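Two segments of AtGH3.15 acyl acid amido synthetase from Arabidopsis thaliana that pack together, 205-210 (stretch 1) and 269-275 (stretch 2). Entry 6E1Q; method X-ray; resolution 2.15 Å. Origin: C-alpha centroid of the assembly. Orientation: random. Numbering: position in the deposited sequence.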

ATOM      1  N   GLY A 205      -0.508  22.141   3.636  1.00 30.24           N
ATOM      2  CA  GLY A 205      -0.473  21.405   4.887  1.00 34.30           C
ATOM      3  C   GLY A 205       0.215  22.184   5.992  1.00 29.99           C
ATOM      4  O   GLY A 205      -0.199  22.133   7.154  1.00 28.09           O
ATOM      5  N   LEU A 206       1.291  22.900   5.650  1.00 25.20           N
ATOM      6  CA  LEU A 206       1.988  23.697   6.661  1.00 31.93           C
ATOM      7  C   LEU A 206       1.149  24.896   7.088  1.00 33.74           C
ATOM      8  O   LEU A 206       1.111  25.239   8.272  1.00 32.90           O
ATOM      9  CB  LEU A 206       3.346  24.174   6.137  1.00 27.14           C
ATOM     10  CG  LEU A 206       4.408  23.102   5.883  1.00 30.11           C
ATOM     11  CD1 LEU A 206       5.541  23.725   5.081  1.00 26.81           C
ATOM     12  CD2 LEU A 206       4.921  22.555   7.215  1.00 27.85           C
ATOM     13  N   LEU A 207       0.498  25.563   6.135  1.00 31.87           N
ATOM     14  CA  LEU A 207      -0.366  26.686   6.494  1.00 34.39           C
ATOM     15  C   LEU A 207      -1.479  26.250   7.437  1.00 40.91           C
ATOM     16  O   LEU A 207      -1.865  27.009   8.332  1.00 36.47           O
ATOM     17  CB  LEU A 207      -0.960  27.320   5.237  1.00 36.62           C
ATOM     18  CG  LEU A 207      -0.069  28.275   4.415  1.00 38.28           C
ATOM     19  CD1 LEU A 207      -0.616  28.396   3.007  1.00 31.95           C
ATOM     20  CD2 LEU A 207      -0.007  29.666   5.055  1.00 34.01           C
ATOM     21  N   GLU A 208      -1.980  25.023   7.277  1.00 35.18           N
ATOM     22  CA  GLU A 208      -3.087  24.521   8.077  1.00 36.80           C
ATOM     23  C   GLU A 208      -2.630  23.681   9.264  1.00 40.68           C
ATOM     24  O   GLU A 208      -3.446  22.954   9.841  1.00 40.99           O
ATOM     25  CB  GLU A 208      -4.033  23.699   7.197  1.00 37.06           C
ATOM     26  CG  GLU A 208      -4.801  24.541   6.214  1.00 52.58           C
ATOM     27  CD  GLU A 208      -5.705  25.543   6.920  1.00 69.09           C
ATOM     28  OE1 GLU A 208      -6.740  25.100   7.468  1.00 72.73           O
ATOM     29  OE2 GLU A 208      -5.378  26.754   6.932  1.00 71.16           O
ATOM     30  N   ARG A 209      -1.358  23.783   9.664  1.00 32.30           N
ATOM     31  CA  ARG A 209      -0.817  22.821  10.629  1.00 35.01           C
ATOM     32  C   ARG A 209      -1.589  22.823  11.950  1.00 39.62           C
ATOM     33  O   ARG A 209      -1.640  21.800  12.653  1.00 34.17           O
ATOM     34  CB  ARG A 209       0.674  23.101  10.868  1.00 33.10           C
ATOM     35  CG  ARG A 209       0.961  24.436  11.553  1.00 26.00           C
ATOM     36  CD  ARG A 209       2.440  24.742  11.557  1.00 37.57           C
ATOM     37  NE  ARG A 209       3.225  23.900  12.473  1.00 41.86           N
ATOM     38  CZ  ARG A 209       3.712  24.315  13.643  1.00 41.00           C
ATOM     39  NH1 ARG A 209       3.497  25.557  14.055  1.00 39.86           N
ATOM     40  NH2 ARG A 209       4.427  23.496  14.395  1.00 38.14           N
ATOM     41  N   ASP A 210      -2.197  23.941  12.311  1.00 42.10           N
ATOM     42  CA  ASP A 210      -2.919  23.971  13.575  1.00 41.13           C
ATOM     43  C   ASP A 210      -4.280  23.287  13.493  1.00 43.40           C
ATOM     44  O   ASP A 210      -4.910  23.089  14.533  1.00 43.35           O
ATOM     45  CB  ASP A 210      -3.080  25.416  14.055  1.00 47.88           C
ATOM     46  CG  ASP A 210      -3.420  25.502  15.534  1.00 60.19           C
ATOM     47  OD1 ASP A 210      -2.556  25.176  16.377  1.00 61.15           O
ATOM     48  OD2 ASP A 210      -4.566  25.877  15.849  1.00 72.60           O
ATOM     49  N   GLU A 269       4.959  35.176  11.619  1.00 43.20           N
ATOM     50  CA  GLU A 269       5.055  34.411  12.861  1.00 48.41           C
ATOM     51  C   GLU A 269       4.937  32.916  12.603  1.00 37.87           C
ATOM     52  O   GLU A 269       5.670  32.112  13.194  1.00 41.03           O
ATOM     53  CB  GLU A 269       3.981  34.869  13.853  1.00 61.57           C
ATOM     54  CG  GLU A 269       3.518  33.760  14.801  1.00 77.64           C
ATOM     55  CD  GLU A 269       2.735  34.276  16.000  1.00 92.53           C
ATOM     56  OE1 GLU A 269       2.081  35.335  15.871  1.00 91.02           O
ATOM     57  OE2 GLU A 269       2.771  33.609  17.062  1.00 96.34           O
ATOM     58  N   LEU A 270       3.992  32.522  11.747  1.00 37.49           N
ATOM     59  CA  LEU A 270       3.872  31.113  11.407  1.00 38.43           C
ATOM     60  C   LEU A 270       5.113  30.628  10.657  1.00 36.87           C
ATOM     61  O   LEU A 270       5.596  29.510  10.886  1.00 38.90           O
ATOM     62  CB  LEU A 270       2.609  30.877  10.578  1.00 29.27           C
ATOM     63  CG  LEU A 270       2.489  29.421  10.083  1.00 39.64           C
ATOM     64  CD1 LEU A 270       2.399  28.456  11.264  1.00 35.24           C
ATOM     65  CD2 LEU A 270       1.329  29.222   9.110  1.00 35.81           C
ATOM     66  N   ALA A 271       5.639  31.455   9.756  1.00 37.12           N
ATOM     67  CA  ALA A 271       6.867  31.104   9.060  1.00 40.52           C
ATOM     68  C   ALA A 271       7.991  30.834  10.056  1.00 37.80           C
ATOM     69  O   ALA A 271       8.696  29.827   9.952  1.00 36.88           O
ATOM     70  CB  ALA A 271       7.250  32.221   8.080  1.00 38.29           C
ATOM     71  N   SER A 272       8.139  31.709  11.055  1.00 35.23           N
ATOM     72  CA  SER A 272       9.238  31.578  12.011  1.00 40.32           C
ATOM     73  C   SER A 272       9.090  30.315  12.850  1.00 40.54           C
ATOM     74  O   SER A 272      10.085  29.649  13.150  1.00 43.66           O
ATOM     75  CB  SER A 272       9.299  32.818  12.917  1.00 39.17           C
ATOM     76  OG  SER A 272       9.863  33.913  12.230  1.00 53.19           O
ATOM     77  N   LEU A 273       7.855  29.976  13.237  1.00 40.93           N
ATOM     78  CA  LEU A 273       7.607  28.751  13.993  1.00 42.52           C
ATOM     79  C   LEU A 273       8.054  27.524  13.215  1.00 35.71           C
ATOM     80  O   LEU A 273       8.679  26.613  13.769  1.00 46.27           O
ATOM     81  CB  LEU A 273       6.121  28.639  14.346  1.00 43.01           C
ATOM     82  CG  LEU A 273       5.605  29.685  15.345  1.00 49.54           C
ATOM     83  CD1 LEU A 273       4.093  29.561  15.586  1.00 48.07           C
ATOM     84  CD2 LEU A 273       6.380  29.556  16.646  1.00 48.47           C
ATOM     85  N   ILE A 274       7.733  27.480  11.927  1.00 31.66           N
ATOM     86  CA  ILE A 274       8.079  26.328  11.111  1.00 31.42           C
ATOM     87  C   ILE A 274       9.574  26.296  10.858  1.00 36.58           C
ATOM     88  O   ILE A 274      10.199  25.227  10.883  1.00 37.44           O
ATOM     89  CB  ILE A 274       7.274  26.356   9.801  1.00 34.44           C
ATOM     90  CG1 ILE A 274       5.782  26.284  10.116  1.00 34.86           C
ATOM     91  CG2 ILE A 274       7.659  25.187   8.914  1.00 32.08           C
ATOM     92  CD1 ILE A 274       4.922  26.352   8.895  1.00 31.63           C
ATOM     93  N   GLU A 275      10.169  27.467  10.598  1.00 38.63           N
ATOM     94  CA  GLU A 275      11.619  27.556  10.441  1.00 38.11           C
ATOM     95  C   GLU A 275      12.337  27.069  11.698  1.00 36.66           C
ATOM     96  O   GLU A 275      13.359  26.382  11.605  1.00 37.03           O
ATOM     97  CB  GLU A 275      12.022  29.004  10.097  1.00 43.05           C
ATOM     98  CG  GLU A 275      11.770  29.415   8.622  1.00 41.67           C
ATOM     99  CD  GLU A 275      11.580  30.927   8.415  1.00 42.74           C
ATOM    100  OE1 GLU A 275      11.588  31.687   9.401  1.00 42.81           O
ATOM    101  OE2 GLU A 275      11.412  31.364   7.253  1.00 43.21           O
TER

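The two stretches meet through a small, purely van der Waals contact in which the end of one helix and the residues just after it rest on one side of a second helix, burying 273 Å² in all with no hydrogen bond between them. From stretch 2, L270, L273 and I274 point toward the partner; their 3–4 spacing places them on one side of a helix maintained by L273 N to E269 O and I274 N to L270 O hydrogen bonds, both 3.1 Å. A271, S272 and E275 lie out of reach.

L206 and I274 pack at the buried end of the contact, L206 CB lying 3.9 Å from I274 CD1. With chi1 m and chi2 t, the isoleucine extends its CD1 to the leucine, an apolar pairing suited to a place closed to solvent. L270 adopts the t, p rotamer and serves several neighbours. Its CD2 lies 4.1 Å from L206 O and 4.0 Å from L207 O, packing against the last helical turn of stretch 1, while L270 CD2 and L207 CD2 approach to 4.3 Å. L207 thus makes a side-chain contact although its CA-to-CB bond points away.

Beyond the helix, E208 leaves helical phi/psi and turns away, but R209 points back toward stretch 2, its backbone tied to the preceding turn by a 3.2 Å hydrogen bond from R209 N to L206 O. The arginine makes its closest approaches through CD: R209 CD sits 3.7 Å from L270 CD1 and 4.0 Å from I274 CG1. I274 CG1 also covers one face of the guanidinium, with L270 CD1 at its edge, and R209 NH1 comes within 4.1 Å of L273 CB. A long side chain suits this place, since its methylenes pack against apolar neighbours while NE and NH2 find hydrogen-bonding partners elsewhere in the structure.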